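Type I polyketide synthase PikAII (Streptomyces venezuelae, PDB 3QP9) carries, in one of its modules, a C2-type ketoreductase domain with a Rossmann fold, which probably epimerises polyketide intermediates rather than reducing them. Local coordinates at residues L114-S119 against V154-V159; A126-G131 against A365-V370; S245-A250 against T477-G482; T325-A330 against A377-R382. All blocks are in the same frame, centred on the assembly; numbering follows the deposited sequence.

Contact 1 of 4, residues L114-S119 against V154-V159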
# COMPACT_ATOMS: atom_id res chain seq x y z
N LEU A 114 10.70 1.59 -14.09
CA LEU A 114 10.38 0.12 -14.10
C LEU A 114 8.95 -0.20 -13.70
O LEU A 114 8.39 -1.19 -14.13
CB LEU A 114 11.33 -0.73 -13.22
CG LEU A 114 12.81 -0.77 -13.68
CD1 LEU A 114 13.67 -1.46 -12.64
CD2 LEU A 114 12.91 -1.50 -15.10
N ALA A 115 8.35 0.66 -12.88
CA ALA A 115 6.97 0.41 -12.41
C ALA A 115 5.96 0.43 -13.58
O ALA A 115 4.87 -0.17 -13.46
CB ALA A 115 6.62 1.46 -11.31
N TRP A 116 6.34 1.05 -14.71
CA TRP A 116 5.44 1.17 -15.84
C TRP A 116 5.19 -0.16 -16.49
O TRP A 116 4.20 -0.29 -17.20
CB TRP A 116 5.91 2.16 -16.91
CG TRP A 116 6.05 3.53 -16.40
CD1 TRP A 116 5.85 3.96 -15.10
CD2 TRP A 116 6.42 4.66 -17.15
NE1 TRP A 116 6.10 5.33 -15.02
CE2 TRP A 116 6.46 5.76 -16.27
CE3 TRP A 116 6.77 4.85 -18.48
CZ2 TRP A 116 6.84 7.02 -16.69
CZ3 TRP A 116 7.16 6.11 -18.89
CH2 TRP A 116 7.13 7.19 -18.01
N ASP A 117 6.04 -1.13 -16.20
CA ASP A 117 5.82 -2.46 -16.68
C ASP A 117 4.74 -3.17 -15.84
O ASP A 117 5.02 -3.85 -14.86
CB ASP A 117 7.12 -3.26 -16.72
CG ASP A 117 6.94 -4.64 -17.44
OD1 ASP A 117 5.80 -5.04 -17.77
OD2 ASP A 117 7.98 -5.29 -17.71
N GLU A 118 3.52 -3.14 -16.34
CA GLU A 118 2.41 -3.81 -15.68
C GLU A 118 2.16 -5.24 -16.11
O GLU A 118 1.15 -5.85 -15.71
CB GLU A 118 1.15 -3.02 -15.95
CG GLU A 118 1.35 -1.59 -15.72
CD GLU A 118 0.88 -1.20 -14.31
OE1 GLU A 118 1.35 -1.85 -13.30
OE2 GLU A 118 0.01 -0.31 -14.27
N SER A 119 3.06 -5.79 -16.90
CA SER A 119 2.87 -7.13 -17.44
C SER A 119 2.88 -8.17 -16.34
O SER A 119 3.54 -8.01 -15.34
CB SER A 119 3.96 -7.45 -18.50
OG SER A 119 5.21 -7.59 -17.86
N VAL A 154 9.41 6.51 -10.51
CA VAL A 154 8.29 7.25 -11.05
C VAL A 154 7.16 6.31 -11.38
O VAL A 154 7.38 5.25 -12.00
CB VAL A 154 8.74 8.09 -12.24
CG1 VAL A 154 7.56 8.81 -12.91
CG2 VAL A 154 9.79 9.18 -11.75
N THR A 155 5.91 6.66 -10.96
CA THR A 155 4.75 5.87 -11.28
C THR A 155 3.78 6.77 -12.03
O THR A 155 4.02 7.95 -12.15
CB THR A 155 4.05 5.33 -9.99
OG1 THR A 155 3.72 6.45 -9.13
CG2 THR A 155 4.96 4.29 -9.26
N HIS A 156 2.68 6.22 -12.56
CA HIS A 156 1.54 7.03 -13.11
C HIS A 156 0.28 6.36 -12.67
O HIS A 156 0.17 5.14 -12.75
CB HIS A 156 1.62 7.17 -14.68
CG HIS A 156 1.60 5.88 -15.43
ND1 HIS A 156 0.43 5.34 -15.94
CD2 HIS A 156 2.60 5.01 -15.76
CE1 HIS A 156 0.71 4.18 -16.53
NE2 HIS A 156 2.01 3.95 -16.43
N GLY A 157 -0.68 7.14 -12.19
CA GLY A 157 -1.99 6.59 -11.73
C GLY A 157 -1.92 5.80 -10.41
O GLY A 157 -2.85 5.09 -10.08
N ALA A 158 -0.81 5.87 -9.68
CA ALA A 158 -0.67 5.10 -8.47
C ALA A 158 -1.35 5.65 -7.16
O ALA A 158 -1.57 4.87 -6.21
CB ALA A 158 0.82 4.72 -8.22
N VAL A 159 -1.57 6.95 -7.07
CA VAL A 159 -2.12 7.53 -5.83
C VAL A 159 -3.26 8.46 -6.26
O VAL A 159 -3.29 8.95 -7.38
CB VAL A 159 -1.14 8.30 -5.01
CG1 VAL A 159 0.13 7.33 -4.58
CG2 VAL A 159 -0.63 9.54 -5.84
O HOH W 1 9.15 3.25 -11.77
O HOH W 2 2.73 1.44 -18.01

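Contact 2 of 4, residues A126-G131 against A365-V370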
# COMPACT_ATOMS: atom_id res chain seq x y z
N ALA A 126 -1.70 -12.11 -10.64
CA ALA A 126 -1.89 -10.70 -10.39
C ALA A 126 -2.21 -10.50 -8.86
O ALA A 126 -2.82 -11.41 -8.22
CB ALA A 126 -2.99 -10.15 -11.29
N PRO A 127 -1.86 -9.33 -8.28
CA PRO A 127 -1.53 -8.06 -8.97
C PRO A 127 -0.03 -7.86 -9.08
O PRO A 127 0.42 -6.90 -9.71
CB PRO A 127 -2.12 -6.97 -8.01
CG PRO A 127 -2.05 -7.57 -6.63
CD PRO A 127 -2.09 -9.11 -6.82
N PHE A 128 0.76 -8.76 -8.49
CA PHE A 128 2.23 -8.67 -8.69
C PHE A 128 2.51 -8.52 -10.18
O PHE A 128 1.92 -9.26 -11.00
CB PHE A 128 2.94 -9.90 -8.14
CG PHE A 128 4.44 -9.83 -8.28
CD1 PHE A 128 5.20 -9.18 -7.31
CD2 PHE A 128 5.08 -10.43 -9.35
CE1 PHE A 128 6.60 -9.11 -7.40
CE2 PHE A 128 6.48 -10.35 -9.45
CZ PHE A 128 7.22 -9.67 -8.48
N THR A 129 3.32 -7.53 -10.57
CA THR A 129 3.71 -7.33 -12.01
C THR A 129 5.22 -7.42 -12.18
O THR A 129 5.96 -7.48 -11.19
CB THR A 129 3.24 -5.96 -12.63
OG1 THR A 129 4.08 -4.88 -12.19
CG2 THR A 129 1.77 -5.64 -12.34
N ARG A 130 5.69 -7.44 -13.43
CA ARG A 130 7.14 -7.58 -13.65
C ARG A 130 7.85 -6.35 -13.12
O ARG A 130 8.93 -6.42 -12.55
CB ARG A 130 7.42 -7.78 -15.13
CG ARG A 130 7.10 -9.21 -15.62
CD ARG A 130 7.62 -9.42 -17.08
NE ARG A 130 6.84 -10.42 -17.84
CZ ARG A 130 7.29 -11.13 -18.88
NH1 ARG A 130 6.49 -12.01 -19.49
NH2 ARG A 130 8.53 -10.99 -19.31
N GLY A 131 7.20 -5.20 -13.31
CA GLY A 131 7.66 -3.91 -12.74
C GLY A 131 7.84 -3.89 -11.23
O GLY A 131 8.74 -3.23 -10.74
N ALA A 365 9.97 -14.16 -3.37
CA ALA A 365 9.52 -13.93 -2.00
C ALA A 365 8.57 -12.69 -1.88
O ALA A 365 7.47 -12.79 -1.27
CB ALA A 365 10.73 -13.75 -1.12
N LEU A 366 8.97 -11.57 -2.51
CA LEU A 366 8.14 -10.36 -2.54
C LEU A 366 6.77 -10.70 -3.14
O LEU A 366 5.74 -10.37 -2.55
CB LEU A 366 8.81 -9.22 -3.35
CG LEU A 366 7.96 -8.02 -3.75
CD1 LEU A 366 7.66 -7.23 -2.49
CD2 LEU A 366 8.63 -7.07 -4.79
N ALA A 367 6.81 -11.35 -4.32
CA ALA A 367 5.64 -11.75 -5.10
C ALA A 367 4.68 -12.62 -4.31
O ALA A 367 3.45 -12.39 -4.34
CB ALA A 367 6.07 -12.47 -6.34
N ARG A 368 5.24 -13.57 -3.57
CA ARG A 368 4.46 -14.40 -2.64
C ARG A 368 3.77 -13.59 -1.57
O ARG A 368 2.66 -13.95 -1.14
CB ARG A 368 5.33 -15.50 -1.97
CG ARG A 368 5.19 -16.90 -2.54
CD ARG A 368 6.23 -17.95 -1.87
NE ARG A 368 7.30 -18.13 -2.83
CZ ARG A 368 8.59 -17.81 -2.68
NH1 ARG A 368 9.39 -17.99 -3.71
NH2 ARG A 368 9.10 -17.35 -1.55
N VAL A 369 4.41 -12.54 -1.06
CA VAL A 369 3.82 -11.83 0.06
C VAL A 369 2.72 -10.96 -0.52
O VAL A 369 1.67 -10.79 0.12
CB VAL A 369 4.87 -10.99 0.88
CG1 VAL A 369 4.18 -9.95 1.78
CG2 VAL A 369 5.86 -11.87 1.70
N VAL A 370 2.93 -10.42 -1.73
CA VAL A 370 1.89 -9.62 -2.40
C VAL A 370 0.63 -10.49 -2.63
O VAL A 370 -0.54 -10.07 -2.44
CB VAL A 370 2.43 -9.03 -3.73
CG1 VAL A 370 1.26 -8.44 -4.62
CG2 VAL A 370 3.60 -7.99 -3.44

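Contact 3 of 4, residues S245-A250 against T477-G482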
# COMPACT_ATOMS: atom_id res chain seq x y z
N SER A 245 -24.30 6.17 8.94
CA SER A 245 -25.32 5.34 8.33
C SER A 245 -24.95 3.85 8.36
O SER A 245 -23.74 3.49 8.52
CB SER A 245 -25.73 5.80 6.94
OG SER A 245 -24.63 6.14 6.15
N PRO A 246 -25.99 2.99 8.29
CA PRO A 246 -25.75 1.55 8.34
C PRO A 246 -24.89 1.09 7.18
O PRO A 246 -25.05 1.59 6.04
CB PRO A 246 -27.18 0.95 8.26
CG PRO A 246 -28.03 2.02 8.90
CD PRO A 246 -27.44 3.30 8.33
N TRP A 247 -23.97 0.17 7.47
CA TRP A 247 -23.11 -0.34 6.49
C TRP A 247 -23.33 -1.86 6.24
O TRP A 247 -22.61 -2.42 5.48
CB TRP A 247 -21.61 -0.06 6.82
CG TRP A 247 -21.07 -0.52 8.17
CD1 TRP A 247 -21.13 0.18 9.33
CD2 TRP A 247 -20.40 -1.74 8.48
NE1 TRP A 247 -20.58 -0.52 10.36
CE2 TRP A 247 -20.09 -1.71 9.87
CE3 TRP A 247 -20.10 -2.90 7.74
CZ2 TRP A 247 -19.45 -2.77 10.54
CZ3 TRP A 247 -19.43 -3.93 8.38
CH2 TRP A 247 -19.13 -3.87 9.78
N TRP A 248 -24.30 -2.48 6.95
CA TRP A 248 -24.70 -3.87 6.73
C TRP A 248 -26.22 -3.90 6.99
O TRP A 248 -26.79 -2.94 7.62
CB TRP A 248 -23.91 -4.91 7.54
CG TRP A 248 -23.88 -4.67 9.02
CD1 TRP A 248 -22.84 -4.11 9.71
CD2 TRP A 248 -24.93 -4.92 9.98
NE1 TRP A 248 -23.17 -4.01 11.05
CE2 TRP A 248 -24.45 -4.48 11.24
CE3 TRP A 248 -26.25 -5.50 9.90
CZ2 TRP A 248 -25.23 -4.57 12.41
CZ3 TRP A 248 -27.02 -5.59 11.07
CH2 TRP A 248 -26.53 -5.11 12.29
N GLN A 249 -26.89 -4.89 6.37
CA GLN A 249 -28.34 -5.04 6.62
C GLN A 249 -28.59 -6.31 7.46
O GLN A 249 -27.96 -7.27 7.23
CB GLN A 249 -29.17 -5.06 5.31
CG GLN A 249 -28.85 -4.03 4.22
CD GLN A 249 -29.50 -4.46 2.84
OE1 GLN A 249 -29.40 -3.77 1.84
NE2 GLN A 249 -30.13 -5.61 2.83
N ALA A 250 -29.43 -6.28 8.49
CA ALA A 250 -29.71 -7.48 9.34
C ALA A 250 -30.19 -8.72 8.52
O ALA A 250 -29.84 -9.89 8.89
CB ALA A 250 -30.79 -7.15 10.37
N THR A 477 -17.31 3.02 13.58
CA THR A 477 -17.42 4.47 13.41
C THR A 477 -16.98 4.87 11.98
O THR A 477 -17.73 5.60 11.28
CB THR A 477 -16.60 5.16 14.51
OG1 THR A 477 -17.18 4.79 15.77
CG2 THR A 477 -16.60 6.68 14.40
N ALA A 478 -15.84 4.34 11.51
CA ALA A 478 -15.36 4.68 10.19
C ALA A 478 -16.29 4.25 9.10
O ALA A 478 -16.51 5.04 8.17
CB ALA A 478 -13.90 4.06 9.88
N LEU A 479 -16.82 3.01 9.17
CA LEU A 479 -17.62 2.48 8.02
C LEU A 479 -18.90 3.28 8.08
O LEU A 479 -19.50 3.63 7.09
CB LEU A 479 -17.94 0.97 8.17
CG LEU A 479 -16.65 0.13 8.10
CD1 LEU A 479 -17.01 -1.34 8.43
CD2 LEU A 479 -15.92 0.28 6.68
N GLY A 480 -19.30 3.58 9.32
CA GLY A 480 -20.60 4.24 9.53
C GLY A 480 -20.53 5.70 9.05
O GLY A 480 -21.56 6.30 8.64
N HIS A 481 -19.33 6.27 9.11
CA HIS A 481 -19.17 7.62 8.68
C HIS A 481 -18.83 7.82 7.20
O HIS A 481 -18.81 8.94 6.74
CB HIS A 481 -18.38 8.40 9.71
CG HIS A 481 -19.23 8.77 10.90
ND1 HIS A 481 -19.62 7.86 11.87
CD2 HIS A 481 -19.87 9.92 11.20
CE1 HIS A 481 -20.39 8.46 12.76
NE2 HIS A 481 -20.58 9.71 12.37
N GLY A 482 -18.75 6.72 6.45
CA GLY A 482 -18.56 6.74 5.02
C GLY A 482 -17.08 6.75 4.64
O GLY A 482 -16.77 7.00 3.51

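Contact 4 of 4, residues T325-A330 against A377-R382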
# COMPACT_ATOMS: atom_id res chain seq x y z
N THR A 325 -7.24 -16.97 -3.13
CA THR A 325 -6.31 -16.50 -4.17
C THR A 325 -6.64 -17.23 -5.50
O THR A 325 -6.14 -16.86 -6.57
CB THR A 325 -4.80 -16.70 -3.79
OG1 THR A 325 -4.53 -18.10 -3.72
CG2 THR A 325 -4.54 -16.08 -2.43
N ASP A 326 -7.57 -18.19 -5.44
CA ASP A 326 -8.04 -18.87 -6.65
C ASP A 326 -9.39 -18.26 -7.02
O ASP A 326 -10.42 -18.49 -6.34
CB ASP A 326 -8.14 -20.39 -6.42
CG ASP A 326 -8.95 -21.10 -7.51
OD1 ASP A 326 -9.15 -20.53 -8.59
OD2 ASP A 326 -9.33 -22.27 -7.33
N ALA A 327 -9.43 -17.49 -8.10
CA ALA A 327 -10.68 -16.80 -8.48
C ALA A 327 -11.95 -17.69 -8.61
O ALA A 327 -13.04 -17.27 -8.24
CB ALA A 327 -10.45 -15.96 -9.77
N GLU A 328 -11.83 -18.88 -9.19
CA GLU A 328 -12.84 -19.92 -9.26
C GLU A 328 -13.43 -20.23 -7.84
O GLU A 328 -14.66 -20.30 -7.68
CB GLU A 328 -12.21 -21.18 -9.85
CG GLU A 328 -13.19 -22.12 -10.52
CD GLU A 328 -12.57 -23.47 -10.95
OE1 GLU A 328 -13.32 -24.45 -10.94
OE2 GLU A 328 -11.34 -23.58 -11.25
N ALA A 329 -12.58 -20.33 -6.82
CA ALA A 329 -13.09 -20.68 -5.50
C ALA A 329 -13.80 -19.45 -4.91
O ALA A 329 -14.87 -19.59 -4.31
CB ALA A 329 -12.02 -21.16 -4.58
N ALA A 330 -13.21 -18.26 -5.12
CA ALA A 330 -13.85 -17.01 -4.64
C ALA A 330 -15.22 -16.84 -5.31
O ALA A 330 -16.18 -16.48 -4.67
CB ALA A 330 -12.92 -15.78 -4.90
N ALA A 377 -8.24 -10.07 -2.58
CA ALA A 377 -8.93 -8.81 -2.58
C ALA A 377 -9.12 -8.39 -4.00
O ALA A 377 -10.19 -7.89 -4.34
CB ALA A 377 -8.15 -7.73 -1.75
N LEU A 378 -8.12 -8.68 -4.84
CA LEU A 378 -8.24 -8.42 -6.28
C LEU A 378 -9.43 -9.13 -6.86
O LEU A 378 -10.26 -8.49 -7.53
CB LEU A 378 -6.95 -8.71 -7.06
CG LEU A 378 -7.09 -8.67 -8.60
CD1 LEU A 378 -7.07 -7.23 -9.02
CD2 LEU A 378 -5.90 -9.37 -9.22
N HIS A 379 -9.58 -10.43 -6.54
CA HIS A 379 -10.68 -11.20 -7.08
C HIS A 379 -12.01 -10.80 -6.50
O HIS A 379 -12.99 -10.73 -7.23
CB HIS A 379 -10.47 -12.70 -6.81
CG HIS A 379 -9.25 -13.25 -7.44
ND1 HIS A 379 -8.48 -14.24 -6.86
CD2 HIS A 379 -8.65 -12.93 -8.61
CE1 HIS A 379 -7.48 -14.53 -7.68
NE2 HIS A 379 -7.55 -13.72 -8.72
N LEU A 380 -12.04 -10.54 -5.19
CA LEU A 380 -13.31 -10.15 -4.60
C LEU A 380 -13.86 -8.84 -5.24
O LEU A 380 -15.07 -8.66 -5.49
CB LEU A 380 -13.17 -9.99 -3.11
CG LEU A 380 -13.00 -11.29 -2.34
CD1 LEU A 380 -12.43 -10.91 -0.96
CD2 LEU A 380 -14.36 -12.06 -2.17
N ASP A 381 -12.96 -7.89 -5.42
CA ASP A 381 -13.30 -6.60 -6.02
C ASP A 381 -13.80 -6.84 -7.46
O ASP A 381 -14.90 -6.34 -7.86
CB ASP A 381 -12.09 -5.61 -5.95
CG ASP A 381 -12.37 -4.32 -6.70
OD1 ASP A 381 -11.85 -4.12 -7.82
OD2 ASP A 381 -13.24 -3.57 -6.23
N ARG A 382 -13.04 -7.60 -8.24
CA ARG A 382 -13.51 -7.95 -9.61
C ARG A 382 -14.86 -8.71 -9.68
O ARG A 382 -15.80 -8.24 -10.36
CB ARG A 382 -12.46 -8.68 -10.45
CG ARG A 382 -12.99 -8.95 -11.86
CD ARG A 382 -11.85 -9.39 -12.78
NE ARG A 382 -11.27 -10.71 -12.45
CZ ARG A 382 -11.83 -11.89 -12.77
NH1 ARG A 382 -11.21 -13.04 -12.47
NH2 ARG A 382 -13.00 -11.93 -13.40

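Contact 1 of 4, residues L114-S119 against V154-V159
A buried T-shaped stack between Trp116 and His156 joins the ends of two neighbouring parallel strands: 114-119 follows strand 109-112, and 154-159 contains the last residues of strand 151-156. The histidine presents its edge to the indole. His156 CD2 lies over one face of the five-membered ring, off-centre toward the rim, and comes 3.5 Å from Trp116 CD1; the two ring planes stand 82° apart. A first torsion of 59° sets His156 CG between its own backbone N and carbonyl carbon, and from there the imidazole reaches across to the tryptophan. Its rotation is fixed from the far side by a hydrogen bond of ND1 with the carbonyl of Ser198, while a water lies in the ring plane 3.1 Å from His156 NE2.

Beyond the stack, Trp116 CZ2 rests 4.2 Å from Val154 CG1, and Ala115 CB meets Thr155 CG2 at 3.9 Å. Thr155 offers its methyl here, while its hydroxyl is bound by Asp195 and Trp176. A second water bridges the backbones, accepting from Ala115 N at 2.9 Å and donating to Val154 O at 2.7 Å, so two buried polar atoms are satisfied. Downstream, Asp117 OD1 accepts from Ser119 N, an Asx turn, and also from Ser119 OG.

Around this core, helix 170-185 brings Gln172 against Trp116 and Thr155, helix 130-144 packs on Leu114, and strand 190-196 pairs with Thr155 on its backbone.

Contact 2 of 4, residues A126-G131 against A365-V370
Phe128, which follows a cis-proline, lays one ring face on Ala367 of helix 363-386. Ala367 CB stands over the middle of the ring, 3.4 Å from the Phe128 centroid and only 6° off the ring normal, a well-centred CH-pi contact. The backbone is equally close, with Ala367 CA 3.4 Å from Phe128 CD1, so the ring lies against the helix itself. With CG anti to the backbone N (chi1 -178°), the phenyl is extended from the loop toward that surface. The preceding helix residue, Leu366, brings CD2 to the ring edge, in its plane, 3.9 Å from Phe128 CE1.

Val370 lies beside the base of the ring. Its CG1 methyl is 4.2 Å from Phe128 CB and also touches Pro127, meeting CG of that ring at 4.0 Å as the two side chains slide past each other. Met174 of helix 170-185 packs on Val370 and Met178 on Leu366, and Phe421 of helix 413-426 packs on Pro127.

Thr129, next in the chain, is the N-cap of helix 130-144, so the aromatic anchor immediately precedes a helix start. Everything that touches across this buried seam is carbon-rich: shape fit and exclusion of water, with the CH-pi contact, probably hold the amino-terminal part to the ketoreductase helix.

Contact 3 of 4, residues S245-A250 against T477-G482
Trp247 lays one face of its indole over Leu479, whose CD1 methyl sits above the six-membered ring in a CH-pi contact while CB lies 3.5 Å from Trp247 CG. The leucine crosses the indole obliquely, with CB against the five-membered ring and CD1 against the six-membered one. On the opposite face Trp248 CD1 sits over the ring, which leaves the indole sandwiched between its sequence neighbour and the helix. The ring nitrogen finds its partner in the carboxylate of Asp476, one turn up the same helix, so the indole is held by both face and edge.

Nearer the helix end the backbones meet directly. Ser245 N donates to Gly480 O over 2.8 Å with an N-H...O angle of 157°, the donor standing somewhat out of the carbonyl plane, and in return Gly480 CA approaches Ser245 O at 3.4 Å in a CA-H...O contact. Gly480 thus meets Ser245 through its backbone. The helix terminates in a Schellman motif at Gly482, and in its last turn Thr477 O accepts from both His481 N (2.8 Å) and His481 ND1 (3.0 Å).

Helix 468-481 is thus pinned to the loop leading into strand 253-256, with Leu271 of helix 262-274 and Leu347 of strand 343-348 also packing against Trp247.

Contact 4 of 4, residues T325-A330 against A377-R382
His379 is the first residue of 377-382 to meet the other segment, and it does most of the work. Its imidazole lies flat beneath Ala327, whose CB stands over the ring centre, 3.6 Å from the His379 centroid and 6° off the normal, a CH-pi contact. The ring edge is used too: Thr325 O lies near the plane and only 2.9 Å from His379 CE1, while ND1 has a weak hydrogen bond with the carbonyl of Leu324. One turn further into the partner helix, Ala330 CB reaches His379 CB at 4.4 Å.

The ring thus packs on the first turn of helix 327-335, where Asp326 is the N-cap and its OD1 accepts weakly from Glu328 N at 3.2 Å. That helix makes the Rossmann crossover from edge strand 316-321 to strand 343-348, and here it packs on helix 363-386, which follows the latter strand.

Past Asp381, engaged by Arg385 and Arg430, comes Arg382. Its chain bends at chi3 (68°), bringing NH1 back to 4.0 Å from Ala327 CB, obliquely to the guanidinium, while NH2 forms a salt bridge with Glu386 one turn on along its own helix.

From the N terminus, contact 1 closes a short loop around helix 130-144, tying the ends of strands 109-112 and 151-156. Contact 2 opens inside that loop, at 126-131, but closes only at 365-370, so the two cross; they also touch, through backbone hydrogen bonds from 130-131 back to Asp117 and Ser119. Contact 3 spans from 245-250 to 477-482, joining the entrance of the ketoreductase fold to helix 468-481. It crosses contact 2 and encloses contact 4, whose shorter loop runs from helix 327-335 to helix 363-386. Contacts 2 and 4 also cross, share that long helix and meet where Leu378 packs on Ala126; contact 3 lies apart, about 33 Å between centres from contact 1.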